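Long-range contact in spore coat polysaccharide biosynthesis protein SpsE (Bacillus subtilis, PDB 1VLI), which probably condenses a sugar with phosphoenolpyruvate, as N-acylneuraminate-9-phosphate synthases do, in the making of the spore coat polysaccharide: residues Thr120-Asp128 against Glu144-Val154. Numbering follows the deposited sequence.
Sequences TVCDEGSAD and EINHLPLLKYV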
loop_
_atom_site.group_PDB
_atom_site.type_symbol
_atom_site.label_atom_id
_atom_site.label_comp_id
_atom_site.label_asym_id
_atom_site.label_seq_id
_atom_site.Cartn_x
_atom_site.Cartn_y
_atom_site.Cartn_z
ATOM N N THR A 120 -3.855 -5.261 3.281
ATOM C CA THR A 120 -2.590 -4.551 3.473
ATOM C C THR A 120 -1.944 -4.929 4.793
ATOM O O THR A 120 -2.631 -5.014 5.823
ATOM C CB THR A 120 -2.885 -3.039 3.498
ATOM O OG1 THR A 120 -3.616 -2.717 2.322
ATOM C CG2 THR A 120 -1.631 -2.219 3.378
ATOM N N VAL A 121 -0.627 -5.126 4.767
ATOM C CA VAL A 121 0.135 -5.332 6.001
ATOM C C VAL A 121 1.064 -4.163 6.314
ATOM O O VAL A 121 1.544 -3.480 5.407
ATOM C CB VAL A 121 0.888 -6.678 6.012
ATOM C CG1 VAL A 121 -0.099 -7.792 5.830
ATOM C CG2 VAL A 121 1.923 -6.747 4.944
ATOM N N CYS A 122 1.300 -3.933 7.602
ATOM C CA CYS A 122 2.170 -2.840 8.041
ATOM C C CYS A 122 3.245 -3.208 9.076
ATOM O O CYS A 122 3.934 -2.322 9.565
ATOM C CB CYS A 122 1.319 -1.695 8.607
ATOM S SG CYS A 122 0.144 -2.261 9.866
ATOM N N ASP A 123 3.330 -4.483 9.460
ATOM C CA ASP A 123 4.409 -4.972 10.298
ATOM C C ASP A 123 4.506 -6.488 10.244
ATOM O O ASP A 123 3.697 -7.155 9.580
ATOM C CB ASP A 123 4.284 -4.489 11.745
ATOM C CG ASP A 123 2.871 -4.552 12.284
ATOM O OD1 ASP A 123 2.228 -5.636 12.234
ATOM O OD2 ASP A 123 2.340 -3.549 12.825
ATOM N N GLU A 124 5.505 -7.023 10.938
ATOM C CA GLU A 124 5.747 -8.459 10.991
ATOM C C GLU A 124 4.490 -9.232 11.466
ATOM O O GLU A 124 4.110 -10.246 10.870
ATOM C CB GLU A 124 6.993 -8.746 11.854
ATOM C CG GLU A 124 8.342 -8.308 11.240
ATOM C CD GLU A 124 8.708 -6.792 11.327
ATOM O OE1 GLU A 124 7.902 -5.949 11.820
ATOM O OE2 GLU A 124 9.849 -6.423 10.897
ATOM N N GLY A 125 3.817 -8.710 12.490
ATOM C CA GLY A 125 2.651 -9.351 13.086
ATOM C C GLY A 125 1.383 -9.350 12.241
ATOM O O GLY A 125 0.651 -10.357 12.198
ATOM N N SER A 126 1.088 -8.220 11.598
ATOM C CA SER A 126 -0.011 -8.157 10.628
ATOM C C SER A 126 0.288 -9.093 9.453
ATOM O O SER A 126 -0.606 -9.797 8.952
ATOM C CB SER A 126 -0.260 -6.726 10.148
ATOM O OG SER A 126 0.943 -6.114 9.700
ATOM N N ALA A 127 1.554 -9.126 9.040
ATOM C CA ALA A 127 1.993 -10.039 7.994
ATOM C C ALA A 127 1.689 -11.515 8.346
ATOM O O ALA A 127 1.261 -12.275 7.503
ATOM C CB ALA A 127 3.466 -9.839 7.678
ATOM N N ASP A 128 1.896 -11.891 9.591
ATOM C CA ASP A 128 1.717 -13.265 10.003
ATOM C C ASP A 128 0.248 -13.641 10.023
ATOM O O ASP A 128 -0.117 -14.767 9.697
ATOM C CB ASP A 128 2.246 -13.442 11.406
ATOM C CG ASP A 128 3.750 -13.464 11.471
ATOM O OD1 ASP A 128 4.410 -13.549 10.417
ATOM O OD2 ASP A 128 4.353 -13.438 12.558
ATOM N N GLU A 144 4.892 2.890 4.339
ATOM C CA GLU A 144 5.801 1.783 4.595
ATOM C C GLU A 144 6.760 1.493 3.444
ATOM O O GLU A 144 7.395 0.433 3.423
ATOM C CB GLU A 144 5.013 0.506 4.916
ATOM C CG GLU A 144 4.465 0.444 6.337
ATOM C CD GLU A 144 3.394 1.476 6.612
ATOM O OE1 GLU A 144 2.433 1.532 5.826
ATOM O OE2 GLU A 144 3.497 2.216 7.620
ATOM N N ILE A 145 6.879 2.398 2.474
ATOM C CA ILE A 145 7.823 2.157 1.382
ATOM C C ILE A 145 9.265 1.971 1.872
ATOM O O ILE A 145 10.082 1.349 1.193
ATOM C CB ILE A 145 7.756 3.253 0.307
ATOM C CG1 ILE A 145 8.432 2.768 -0.958
ATOM C CG2 ILE A 145 8.373 4.629 0.798
ATOM C CD1 ILE A 145 8.103 3.658 -2.168
ATOM N N ASN A 146 9.569 2.478 3.061
ATOM C CA ASN A 146 10.934 2.431 3.587
ATOM C C ASN A 146 11.022 1.541 4.810
ATOM O O ASN A 146 12.018 1.575 5.525
ATOM C CB ASN A 146 11.461 3.857 3.893
ATOM C CG ASN A 146 10.800 4.473 5.119
ATOM O OD1 ASN A 146 9.697 4.060 5.511
ATOM N ND2 ASN A 146 11.463 5.472 5.737
ATOM N N HIS A 147 9.995 0.726 5.044
ATOM C CA HIS A 147 10.038 -0.216 6.139
ATOM C C HIS A 147 10.743 -1.441 5.620
ATOM O O HIS A 147 10.122 -2.502 5.347
ATOM C CB HIS A 147 8.632 -0.576 6.609
ATOM C CG HIS A 147 8.600 -1.286 7.919
ATOM N ND1 HIS A 147 9.679 -1.987 8.420
ATOM C CD2 HIS A 147 7.617 -1.396 8.842
ATOM C CE1 HIS A 147 9.361 -2.499 9.594
ATOM N NE2 HIS A 147 8.111 -2.164 9.870
ATOM N N LEU A 148 12.053 -1.299 5.507
ATOM C CA LEU A 148 12.893 -2.295 4.865
ATOM C C LEU A 148 12.887 -3.645 5.589
ATOM O O LEU A 148 12.814 -4.676 4.926
ATOM C CB LEU A 148 14.316 -1.756 4.634
ATOM C CG LEU A 148 14.485 -0.446 3.823
ATOM C CD1 LEU A 148 15.933 -0.354 3.425
ATOM C CD2 LEU A 148 13.587 -0.323 2.545
ATOM N N PRO A 149 12.944 -3.677 6.920
ATOM C CA PRO A 149 12.800 -4.966 7.624
ATOM C C PRO A 149 11.456 -5.645 7.304
ATOM O O PRO A 149 11.419 -6.859 7.073
ATOM C CB PRO A 149 12.942 -4.580 9.099
ATOM C CG PRO A 149 13.768 -3.257 9.057
ATOM C CD PRO A 149 13.166 -2.566 7.871
ATOM N N LEU A 150 10.378 -4.862 7.222
ATOM C CA LEU A 150 9.099 -5.401 6.781
ATOM C C LEU A 150 9.142 -5.900 5.343
ATOM O O LEU A 150 8.619 -6.981 5.055
ATOM C CB LEU A 150 7.963 -4.392 6.954
ATOM C CG LEU A 150 6.603 -4.831 6.380
ATOM C CD1 LEU A 150 5.988 -6.092 7.142
ATOM C CD2 LEU A 150 5.626 -3.684 6.323
ATOM N N LEU A 151 9.755 -5.144 4.431
ATOM C CA LEU A 151 9.775 -5.575 3.035
ATOM C C LEU A 151 10.528 -6.894 2.894
ATOM O O LEU A 151 10.162 -7.725 2.095
ATOM C CB LEU A 151 10.372 -4.494 2.102
ATOM C CG LEU A 151 9.631 -3.156 2.049
ATOM C CD1 LEU A 151 10.424 -2.138 1.226
ATOM C CD2 LEU A 151 8.176 -3.275 1.517
ATOM N N LYS A 152 11.597 -7.058 3.668
ATOM C CA LYS A 152 12.439 -8.248 3.663
ATOM C C LYS A 152 11.648 -9.428 4.226
ATOM O O LYS A 152 11.713 -10.544 3.724
ATOM C CB LYS A 152 13.649 -7.954 4.543
ATOM C CG LYS A 152 14.869 -8.822 4.337
ATOM C CD LYS A 152 15.904 -8.561 5.449
ATOM C CE LYS A 152 17.284 -9.185 5.148
ATOM N NZ LYS A 152 18.438 -8.223 5.323
ATOM N N TYR A 153 10.896 -9.166 5.281
ATOM C CA TYR A 153 10.195 -10.205 6.011
ATOM C C TYR A 153 9.106 -10.806 5.145
ATOM O O TYR A 153 8.988 -12.020 5.042
ATOM C CB TYR A 153 9.572 -9.592 7.248
ATOM C CG TYR A 153 8.929 -10.559 8.185
ATOM C CD1 TYR A 153 7.597 -10.936 8.021
ATOM C CD2 TYR A 153 9.625 -11.066 9.261
ATOM C CE1 TYR A 153 6.983 -11.792 8.889
ATOM C CE2 TYR A 153 9.020 -11.935 10.144
ATOM C CZ TYR A 153 7.693 -12.298 9.957
ATOM O OH TYR A 153 7.080 -13.158 10.855
ATOM N N VAL A 154 8.331 -9.944 4.500
ATOM C CA VAL A 154 7.281 -10.398 3.624
ATOM C C VAL A 154 7.841 -10.991 2.314
ATOM O O VAL A 154 7.341 -12.005 1.823
ATOM C CB VAL A 154 6.295 -9.268 3.335
ATOM C CG1 VAL A 154 5.182 -9.783 2.475
ATOM C CG2 VAL A 154 5.725 -8.724 4.626
HETATM O O HOH W 1 1.345 -0.992 4.788
HETATM O O HOH W 2 7.224 -3.384 12.234
#
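Two neighbouring outer helices of the TIM barrel, 124-131 and 148-155, begin side by side here, each just after a loop leaving a barrel strand, and strand 138-140 links them. Their segments run nearly parallel, at 25° and 10.2 Å between axes. A chi1 of -174° carries the ring of Y153 across to E124, whose CG sits over one face, 3.8 Å from the centroid, in a CH-pi contact. At the ring's edge the phenol OH donates to D128 OD1 (2.7 Å), which accepts through its syn lone pair. A phenol suits this place because it offers an apolar face and a polar tip at once.

Deeper in, the small side chain of A127, pointing toward the other helix, meets V154 CG2 with its CB at 4.0 Å. L150 sends its two methyls against main chain: CD1 lies 3.5 Å from D123 C, and CD2 packs on C122 C. The turn there is fixed by D123, the N-cap of its helix, whose OD1 accepts from S126 N, and by C122 N donating to S126 OG; D123 OD2 forms a salt bridge with R70.

One water joins the two loops, donating to V121 O and to E144 OE1. The other oxygen of E144 forms salt bridges with R316 and R339, probably tying this barrel loop to the C-terminal SAF part. A second water joins the first turn of helix 124-131 to the N-cap residue H147: it donates to E124 OE1 and lies 2.8 Å from H147 NE2, in the imidazole plane; bent at chi2 (79°), E124 turns its carboxylate toward this histidine. The helix starts thus meet through polar, water-mediated links, beside an apolar seam that the tyrosine-aspartate bond closes at its far end.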